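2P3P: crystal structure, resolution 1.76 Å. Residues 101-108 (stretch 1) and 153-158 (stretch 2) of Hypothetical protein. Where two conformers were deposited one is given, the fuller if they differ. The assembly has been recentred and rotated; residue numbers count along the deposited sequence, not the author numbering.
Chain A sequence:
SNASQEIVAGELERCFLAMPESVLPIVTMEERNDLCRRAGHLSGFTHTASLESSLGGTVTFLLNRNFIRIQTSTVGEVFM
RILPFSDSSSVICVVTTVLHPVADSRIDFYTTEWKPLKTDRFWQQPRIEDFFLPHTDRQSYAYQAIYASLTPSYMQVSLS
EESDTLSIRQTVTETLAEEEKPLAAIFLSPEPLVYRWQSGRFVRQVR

Stretch 1 (101-108) PVADSRID
Stretch 2 153-158: SYMQVS

Stretch 1 and stretch 2 lie in one chain and meet where two extended segments, strand 104-108 and strand 155-158, cross at 56° between their N-to-C directions, their axes approaching to 4.5 Å. In register, Asp104 pairs with Gln156, their CA atoms 4.7 Å apart, and the contact buries 447 Å² in total.

Pro101, preceded by a cis peptide bond (phi/psi -73/-21), stays out of reach. Val102 (-143/131, chi1 t) points toward stretch 2 and lays its CB over one face of the Tyr154 ring, aliphatic against aromatic, with CG1 3.9 Å from Tyr154 CD2; Tyr154 (-58/137) adopts chi1 m and chi2 -72°. Ala103 (-62/127) is buried; its CA-to-CB bond points toward stretch 2, and CB lies 3.4 Å from Gln156 OE1, at the end of an extended t,t side chain.

Asp104 (-158/128) leaves the backbone sideways, but chi1 t and chi2 43° carry its carboxylate to Met155 N, which donates a nearly straight hydrogen bond of 3.1 Å to Asp104 OD1. Asp104 CG also sits at the Tyr154 ring edge, 3.8 Å from CD1, and Asp104 CA makes a CA-H...O contact of 3.3 Å with Met155 O. Ser105 N donates to Met155 O at 2.9 Å, the one direct backbone-backbone hydrogen bond between the stretches. A water donates to both Ser105 O and Met155 O, 2.8 Å from each.

Ser105 (-110/152, chi1 m) points toward stretch 2, and its short side chain places hydroxyl OG to accept from Val157 N at 2.8 Å, again nearly straight. Arg106 (-120/137; m, t, m) instead points away, its NH1 forming a 2.9 Å salt bridge with Asp108 OD2 (Asp108 -112/147, chi1 m). Between these two in sequence, Ile107 (-108/122; m, t) starts sideways but brings CD1 to 4.2 Å from CG1 of buried Val157 (-101/140, chi1 t), an apolar contact. The CA-to-CB bond of selenomethionine Met155 (-143/137; m, t, t) points away, and its hydrogen bonds to stretch 1 come from backbone N and O.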

ATOM      1  N   PRO A 101      -2.881  -4.002  14.680  1.00 13.34           N
ATOM      2  CA  PRO A 101      -2.591  -3.053  15.765  1.00 12.62           C
ATOM      3  C   PRO A 101      -1.676  -1.874  15.414  1.00 13.22           C
ATOM      4  O   PRO A 101      -1.719  -0.857  16.099  1.00 13.67           O
ATOM      5  CB  PRO A 101      -1.983  -3.934  16.866  1.00 13.14           C
ATOM      6  CG  PRO A 101      -1.466  -5.118  16.187  1.00 14.06           C
ATOM      7  CD  PRO A 101      -2.226  -5.309  14.911  1.00 13.31           C
ATOM      8  N   VAL A 102      -0.870  -1.987  14.353  0.50 13.20           N
ATOM      9  CA  VAL A 102      -0.092  -0.838  13.860  0.50 12.29           C
ATOM     10  C   VAL A 102      -0.027  -0.875  12.327  0.50 11.76           C
ATOM     11  O   VAL A 102       0.295  -1.900  11.739  0.50 12.01           O
ATOM     12  CB  VAL A 102       1.332  -0.777  14.470  0.50 12.74           C
ATOM     13  CG1 VAL A 102       2.040   0.553  14.095  0.50 12.44           C
ATOM     14  CG2 VAL A 102       1.292  -0.919  15.981  0.50 11.97           C
ATOM     15  N   ALA A 103      -0.324   0.260  11.699  1.00 11.70           N
ATOM     16  CA  ALA A 103      -0.448   0.345  10.245  1.00 10.51           C
ATOM     17  C   ALA A 103       0.889  -0.006   9.598  1.00  9.45           C
ATOM     18  O   ALA A 103       1.924   0.506  10.008  1.00  8.89           O
ATOM     19  CB  ALA A 103      -0.926   1.737   9.831  1.00 12.25           C
ATOM     20  N   ASP A 104       0.860  -0.951   8.661  1.00  9.05           N
ATOM     21  CA  ASP A 104       2.056  -1.530   8.052  1.00  8.70           C
ATOM     22  C   ASP A 104       1.657  -2.118   6.710  1.00  8.05           C
ATOM     23  O   ASP A 104       0.673  -2.873   6.614  1.00  8.84           O
ATOM     24  CB  ASP A 104       2.672  -2.559   9.015  1.00  8.17           C
ATOM     25  CG  ASP A 104       4.061  -3.013   8.598  1.00 10.09           C
ATOM     26  OD1 ASP A 104       4.892  -2.152   8.184  1.00  5.70           O
ATOM     27  OD2 ASP A 104       4.351  -4.254   8.730  1.00 11.75           O
ATOM     28  N   SER A 105       2.395  -1.737   5.669  1.00  6.76           N
ATOM     29  CA  SER A 105       2.061  -2.046   4.302  1.00  7.00           C
ATOM     30  C   SER A 105       3.027  -3.074   3.700  1.00  5.88           C
ATOM     31  O   SER A 105       4.201  -3.093   4.041  1.00  6.30           O
ATOM     32  CB  SER A 105       2.123  -0.762   3.459  1.00  6.06           C
ATOM     33  OG  SER A 105       1.146   0.184   3.875  1.00  7.15           O
ATOM     34  N   ARG A 106       2.505  -3.842   2.726  1.00  6.90           N
ATOM     35  CA  ARG A 106       3.303  -4.666   1.819  1.00  8.27           C
ATOM     36  C   ARG A 106       2.993  -4.153   0.421  1.00  7.34           C
ATOM     37  O   ARG A 106       1.846  -3.830   0.134  1.00  9.48           O
ATOM     38  CB  ARG A 106       2.899  -6.135   1.916  1.00  9.27           C
ATOM     39  CG  ARG A 106       3.115  -6.750   3.285  1.00 12.31           C
ATOM     40  CD  ARG A 106       2.741  -8.274   3.367  1.00 13.75           C
ATOM     41  NE  ARG A 106       1.418  -8.486   2.805  1.00 12.88           N
ATOM     42  CZ  ARG A 106       1.214  -8.752   1.518  1.00 13.47           C
ATOM     43  NH1 ARG A 106       2.268  -8.864   0.714  1.00  9.61           N
ATOM     44  NH2 ARG A 106      -0.025  -8.833   1.028  1.00 13.31           N
ATOM     45  N   ILE A 107       4.003  -4.010  -0.403  1.00  7.50           N
ATOM     46  CA  ILE A 107       3.817  -3.687  -1.819  1.00  7.21           C
ATOM     47  C   ILE A 107       4.169  -4.962  -2.621  1.00  7.23           C
ATOM     48  O   ILE A 107       5.289  -5.520  -2.498  1.00  7.32           O
ATOM     49  CB  ILE A 107       4.707  -2.523  -2.287  1.00  7.55           C
ATOM     50  CG1 ILE A 107       4.588  -1.306  -1.387  1.00  7.88           C
ATOM     51  CG2 ILE A 107       4.325  -2.111  -3.723  1.00  7.60           C
ATOM     52  CD1 ILE A 107       5.522  -0.195  -1.794  1.00  7.48           C
ATOM     53  N   ASP A 108       3.188  -5.433  -3.403  1.00  7.07           N
ATOM     54  CA  ASP A 108       3.342  -6.558  -4.302  1.00  7.15           C
ATOM     55  C   ASP A 108       3.265  -6.039  -5.751  1.00  7.43           C
ATOM     56  O   ASP A 108       2.592  -5.055  -6.046  1.00  7.77           O
ATOM     57  CB  ASP A 108       2.242  -7.614  -4.024  1.00  7.06           C
ATOM     58  CG  ASP A 108       2.365  -8.241  -2.665  1.00  8.22           C
ATOM     59  OD1 ASP A 108       3.506  -8.620  -2.311  1.00 11.84           O
ATOM     60  OD2 ASP A 108       1.342  -8.354  -1.951  1.00 13.34           O
ATOM     61  N   SER A 153      10.236  -1.838  12.212  1.00  7.68           N
ATOM     62  CA  SER A 153      10.102  -0.518  11.671  1.00  6.42           C
ATOM     63  C   SER A 153       8.848  -0.448  10.798  1.00  6.31           C
ATOM     64  O   SER A 153       8.923  -0.325   9.577  1.00  5.30           O
ATOM     65  CB  SER A 153      11.347  -0.133  10.895  1.00  7.08           C
ATOM     66  OG  SER A 153      12.494  -0.210  11.719  1.00  7.37           O
ATOM     67  N   TYR A 154       7.697  -0.420  11.453  1.00  5.58           N
ATOM     68  CA  TYR A 154       6.413  -0.338  10.747  1.00  5.19           C
ATOM     69  C   TYR A 154       6.366   0.899   9.878  1.00  5.08           C
ATOM     70  O   TYR A 154       6.813   1.983  10.273  1.00  4.37           O
ATOM     71  CB  TYR A 154       5.234  -0.358  11.724  1.00  5.32           C
ATOM     72  CG  TYR A 154       5.242  -1.506  12.706  1.00  5.72           C
ATOM     73  CD1 TYR A 154       4.968  -2.786  12.282  1.00  8.49           C
ATOM     74  CD2 TYR A 154       5.506  -1.306  14.062  1.00  6.83           C
ATOM     75  CE1 TYR A 154       4.958  -3.857  13.157  1.00  5.93           C
ATOM     76  CE2 TYR A 154       5.511  -2.393  14.955  1.00  7.96           C
ATOM     77  CZ  TYR A 154       5.222  -3.656  14.492  1.00  7.72           C
ATOM     78  OH  TYR A 154       5.197  -4.775  15.332  1.00  8.68           O
HETATM   79  N   MSE A 155       5.864   0.722   8.666  1.00  6.30           N
HETATM   80  CA  MSE A 155       5.682   1.824   7.732  1.00  5.62           C
HETATM   81  C   MSE A 155       4.400   1.620   6.926  1.00  5.75           C
HETATM   82  O   MSE A 155       4.072   0.511   6.475  1.00  4.75           O
HETATM   83  CB  MSE A 155       6.889   1.989   6.776  1.00  5.98           C
HETATM   84  CG  MSE A 155       8.219   2.264   7.480  1.00  6.50           C
HETATM   85 SE   MSE A 155       9.712   1.984   6.271  0.80  7.66          SE
HETATM   86  CE  MSE A 155      11.205   1.908   7.603  1.00  6.46           C
ATOM     87  N   GLN A 156       3.655   2.707   6.776  1.00  6.76           N
ATOM     88  CA  GLN A 156       2.418   2.710   6.011  1.00  7.55           C
ATOM     89  C   GLN A 156       2.627   3.433   4.674  1.00  7.83           C
ATOM     90  O   GLN A 156       3.091   4.585   4.618  1.00  8.68           O
ATOM     91  CB  GLN A 156       1.306   3.432   6.802  1.00  7.36           C
ATOM     92  CG  GLN A 156      -0.033   3.441   6.053  1.00  8.11           C
ATOM     93  CD  GLN A 156      -1.175   3.950   6.904  1.00  8.85           C
ATOM     94  OE1 GLN A 156      -0.957   4.553   7.980  1.00  9.86           O
ATOM     95  NE2 GLN A 156      -2.370   3.793   6.403  1.00  7.89           N
ATOM     96  N   VAL A 157       2.288   2.740   3.600  1.00  7.68           N
ATOM     97  CA  VAL A 157       2.366   3.285   2.277  1.00  7.30           C
ATOM     98  C   VAL A 157       1.001   3.733   1.729  1.00  7.47           C
ATOM     99  O   VAL A 157       0.005   3.053   1.919  1.00  7.63           O
ATOM    100  CB  VAL A 157       2.914   2.206   1.362  1.00  7.59           C
ATOM    101  CG1 VAL A 157       2.896   2.654  -0.089  1.00  8.45           C
ATOM    102  CG2 VAL A 157       4.365   1.796   1.831  1.00  7.14           C
ATOM    103  N   SER A 158       1.014   4.865   1.032  1.00  8.68           N
ATOM    104  CA  SER A 158      -0.140   5.346   0.235  1.00  7.62           C
ATOM    105  C   SER A 158       0.284   5.598  -1.219  1.00  7.55           C
ATOM    106  O   SER A 158       1.005   6.541  -1.505  1.00  7.03           O
ATOM    107  CB  SER A 158      -0.672   6.650   0.796  1.00  8.12           C
ATOM    108  OG  SER A 158      -1.912   6.975   0.176  1.00  7.95           O
TER
HETATM  109  O   HOH W   1       5.679  -0.719   4.557  1.00 12.54           O